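PDB 2GNN: vascular endothelial growth factor homolog, which acts as a secreted, disulfide-linked homodimeric growth factor that binds vascular endothelial growth factor receptors and induces endothelial proliferation. Local coordinates for residues Asn9-Gly12 with Trp13-Leu17; Glu33-Pro36 with Glu37-Ser40. All coordinates share one frame; numbering follows the deposited sequence.

Contacts 1 and 2 are both local and lie at the surface, on opposite sides of the chain's centre, with centres 41 Å apart and nearest atoms about 26 Å apart. They share no helix or strand. Residues 9-17 run from the N-terminal loop into the first turn of helix 13-20, and this region packs on the second subunit. Residues 33-40 lead out of the short helix 31-34 into the loop before strand 47-54, and their side chains touch strand 85-102 of their own chain. Contact 1 combines a helical backbone bond with a loose lysine-glutamate pair, the glutamate alone linked through water to the backbone N-H of Gly12; contact 2 is a beta turn around a histidine, a proline and a carboxylate.

Contact 1 of 2, residues Asn9-Gly12 with Trp13-Leu17; sequences NTKG and WSEVL
Lys11 and Glu15 cross at a slant, the aliphatic part of the lysine running past the carboxylate: Glu15 OE2 is 3.4 Å from Lys11 CD, nearer than it is to the ammonium group, with Lys11 NZ to Glu15 OE2 at 4.1 Å. The opposite charges probably attract, though at this distance the pair falls short of a salt bridge, and Lys11 NZ has a second, long and weak ion pair with Glu94 of the second subunit. The lysine chain is fully extended beyond CG. Glu15 CG stands opposite the backbone N (chi1 -154°), which carries the carboxylate back toward the residues before the helix. There Glu15 OE1 accepts a bond of 2.6 Å from the water oxygen, and that water in turn takes the N-H of Gly12. Gly12 is the N-cap of helix 13-20, the N-terminal helix of this cystine-knot growth factor. Its carbonyl receives the first turn's bond, Val16 N to Gly12 O at 3.0 Å, with the donor in the carbonyl plane. Val16 CG2 lies beside the same oxygen and 3.6 Å from Lys11 O, with Lys11 CB also near it. Trp13 turns its indole away from the preceding loop, and NE1 bonds to the backbone O of Asn44 of the second subunit, while Trp13 N is bound by Glu75 of that subunit.

Contact 2 of 2, residues Glu33-Pro36 with Glu37-Ser40; sequences ETHP and ELTS
Glu37 folds its carboxylate back over the His35-Pro36 peptide, so that Glu37 OE1 comes within 3.3 Å of His35 C and equally close to Pro36 N, which has no hydrogen to offer. The fold comes from two torsions: CG sits between the backbone N and the carbonyl carbon (chi1 74°), and the chain then bends at chi2. Its other oxygen, Glu37 OE2, reaches 3.4 Å from His35 CD2. The two side chains lie side by side and point the same way, with ring and carboxylate planes 42° apart. Leu38 also runs alongside the histidine, with Leu38 CD1 4.0 Å from His35 CB. Beneath these side chains is a type I beta turn from His35 to Leu38, with Pro36 and Glu37 at its two central positions. It is closed by Leu38 N to His35 O at 3.0 Å, the donor 45° out of the carbonyl plane. A water lies near both His35 O and Leu38 O, and Leu38 is the centre of an inverse gamma turn that carries the chain onward. The imidazole is also held across CG from CD2: His35 ND1 donates to Thr34 OG1 at 2.8 Å, nearly in the ring plane, while the ring meets Phe92 of strand 85-102 edge-to-face and Leu38 packs on Leu90 of that strand. ND1 could donate from neutral ring or cation alike; the carboxylate, with Glu37 OE2 4.5 Å from His35 NE2, would probably ease formation of the cation, without a direct ion pair.

Contact 1 of 2, residues Asn9-Gly12 with Trp13-Leu17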
# COMPACT_ATOMS: atom_id res chain seq x y z
N ASN B 9 -10.05 20.81 -5.86
CA ASN B 9 -9.92 21.76 -4.71
C ASN B 9 -9.22 21.16 -3.47
O ASN B 9 -8.74 20.01 -3.49
CB ASN B 9 -11.30 22.34 -4.35
CG ASN B 9 -11.22 23.80 -3.91
OD1 ASN B 9 -10.55 24.61 -4.53
ND2 ASN B 9 -11.94 24.13 -2.84
N THR B 10 -9.17 21.96 -2.40
CA THR B 10 -8.48 21.64 -1.15
C THR B 10 -9.19 20.56 -0.33
O THR B 10 -10.41 20.60 -0.18
CB THR B 10 -8.36 22.92 -0.25
OG1 THR B 10 -7.87 24.02 -1.03
CG2 THR B 10 -7.44 22.70 0.94
N LYS B 11 -8.43 19.60 0.19
CA LYS B 11 -8.95 18.64 1.17
C LYS B 11 -8.97 19.23 2.59
O LYS B 11 -7.93 19.62 3.12
CB LYS B 11 -8.17 17.33 1.13
CG LYS B 11 -8.38 16.53 -0.15
CD LYS B 11 -7.71 15.17 -0.07
CE LYS B 11 -7.85 14.41 -1.39
NZ LYS B 11 -7.18 13.08 -1.36
N GLY B 12 -10.16 19.30 3.18
CA GLY B 12 -10.33 19.81 4.54
C GLY B 12 -9.72 18.92 5.61
O GLY B 12 -9.58 17.70 5.43
N TRP B 13 -9.38 19.53 6.74
CA TRP B 13 -8.65 18.85 7.82
C TRP B 13 -9.26 17.53 8.31
O TRP B 13 -8.52 16.56 8.52
CB TRP B 13 -8.42 19.80 9.00
CG TRP B 13 -7.65 19.16 10.10
CD1 TRP B 13 -6.32 18.88 10.11
CD2 TRP B 13 -8.18 18.69 11.35
NE1 TRP B 13 -5.98 18.27 11.30
CE2 TRP B 13 -7.10 18.14 12.08
CE3 TRP B 13 -9.46 18.70 11.94
CZ2 TRP B 13 -7.25 17.59 13.36
CZ3 TRP B 13 -9.61 18.15 13.21
CH2 TRP B 13 -8.51 17.61 13.90
N SER B 14 -10.58 17.48 8.49
CA SER B 14 -11.26 16.24 8.89
C SER B 14 -10.96 15.11 7.91
O SER B 14 -10.59 14.01 8.32
CB SER B 14 -12.77 16.43 9.01
OG SER B 14 -13.11 17.23 10.14
N GLU B 15 -11.08 15.41 6.62
CA GLU B 15 -10.79 14.42 5.58
C GLU B 15 -9.31 14.01 5.61
O GLU B 15 -8.99 12.83 5.41
CB GLU B 15 -11.17 14.96 4.19
CG GLU B 15 -11.50 13.86 3.18
CD GLU B 15 -11.26 14.27 1.73
OE1 GLU B 15 -11.82 15.30 1.29
OE2 GLU B 15 -10.52 13.55 1.02
N VAL B 16 -8.43 14.97 5.89
CA VAL B 16 -6.98 14.70 5.94
C VAL B 16 -6.64 13.78 7.11
O VAL B 16 -5.89 12.81 6.95
CB VAL B 16 -6.15 16.02 6.03
CG1 VAL B 16 -4.66 15.71 6.16
CG2 VAL B 16 -6.38 16.89 4.80
N LEU B 17 -7.21 14.08 8.27
CA LEU B 17 -7.05 13.28 9.47
C LEU B 17 -7.56 11.86 9.25
O LEU B 17 -6.83 10.90 9.49
CB LEU B 17 -7.79 13.95 10.63
CG LEU B 17 -7.66 13.31 12.01
CD1 LEU B 17 -6.31 13.65 12.63
CD2 LEU B 17 -8.80 13.76 12.89
O HOH W 1 -12.42 17.62 2.38

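Contact 2 of 2, residues Glu33-Pro36 with Glu37-Ser40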
# COMPACT_ATOMS: atom_id res chain seq x y z
N GLU B 33 7.62 -13.26 -0.09
CA GLU B 33 7.88 -12.82 1.29
C GLU B 33 6.80 -13.27 2.28
O GLU B 33 7.07 -13.39 3.48
CB GLU B 33 7.98 -11.30 1.35
CG GLU B 33 9.35 -10.76 0.95
CD GLU B 33 9.42 -9.23 1.00
OE1 GLU B 33 8.58 -8.58 1.69
OE2 GLU B 33 10.34 -8.69 0.33
N THR B 34 5.59 -13.48 1.79
CA THR B 34 4.50 -13.95 2.61
C THR B 34 4.63 -15.46 2.79
O THR B 34 4.09 -16.03 3.74
CB THR B 34 3.15 -13.68 1.95
OG1 THR B 34 3.04 -14.49 0.78
CG2 THR B 34 2.97 -12.19 1.58
N HIS B 35 5.35 -16.10 1.87
CA HIS B 35 5.53 -17.55 1.92
C HIS B 35 6.97 -17.98 1.70
O HIS B 35 7.27 -18.64 0.72
CB HIS B 35 4.63 -18.20 0.87
CG HIS B 35 3.19 -18.28 1.27
ND1 HIS B 35 2.34 -17.20 1.18
CD2 HIS B 35 2.45 -19.31 1.74
CE1 HIS B 35 1.14 -17.56 1.58
NE2 HIS B 35 1.17 -18.83 1.92
N PRO B 36 7.89 -17.61 2.62
CA PRO B 36 9.32 -17.87 2.45
C PRO B 36 9.69 -19.34 2.30
O PRO B 36 10.80 -19.66 1.85
CB PRO B 36 9.94 -17.33 3.74
CG PRO B 36 8.81 -17.03 4.66
CD PRO B 36 7.61 -16.84 3.85
N GLU B 37 8.79 -20.22 2.70
CA GLU B 37 9.07 -21.65 2.73
C GLU B 37 8.84 -22.26 1.34
O GLU B 37 9.29 -23.37 1.04
CB GLU B 37 8.22 -22.34 3.82
CG GLU B 37 6.71 -22.50 3.48
CD GLU B 37 5.85 -21.23 3.66
OE1 GLU B 37 6.34 -20.16 4.12
OE2 GLU B 37 4.64 -21.31 3.36
N LEU B 38 8.15 -21.51 0.48
CA LEU B 38 7.97 -21.91 -0.91
C LEU B 38 9.13 -21.36 -1.76
O LEU B 38 8.99 -20.34 -2.45
CB LEU B 38 6.61 -21.44 -1.42
CG LEU B 38 5.39 -22.15 -0.82
CD1 LEU B 38 4.13 -21.49 -1.33
CD2 LEU B 38 5.38 -23.61 -1.18
N THR B 39 10.27 -22.04 -1.66
CA THR B 39 11.53 -21.61 -2.23
C THR B 39 11.66 -22.24 -3.62
O THR B 39 10.91 -23.16 -3.94
CB THR B 39 12.67 -22.20 -1.42
OG1 THR B 39 12.40 -23.58 -1.25
CG2 THR B 39 12.84 -21.55 -0.05
N SER B 40 12.63 -21.78 -4.41
CA SER B 40 12.83 -22.23 -5.80
C SER B 40 11.57 -22.18 -6.65
O SER B 40 11.27 -23.12 -7.39
CB SER B 40 13.44 -23.64 -5.85
OG SER B 40 14.81 -23.59 -5.49
O HOH W 2 8.85 -17.94 -1.66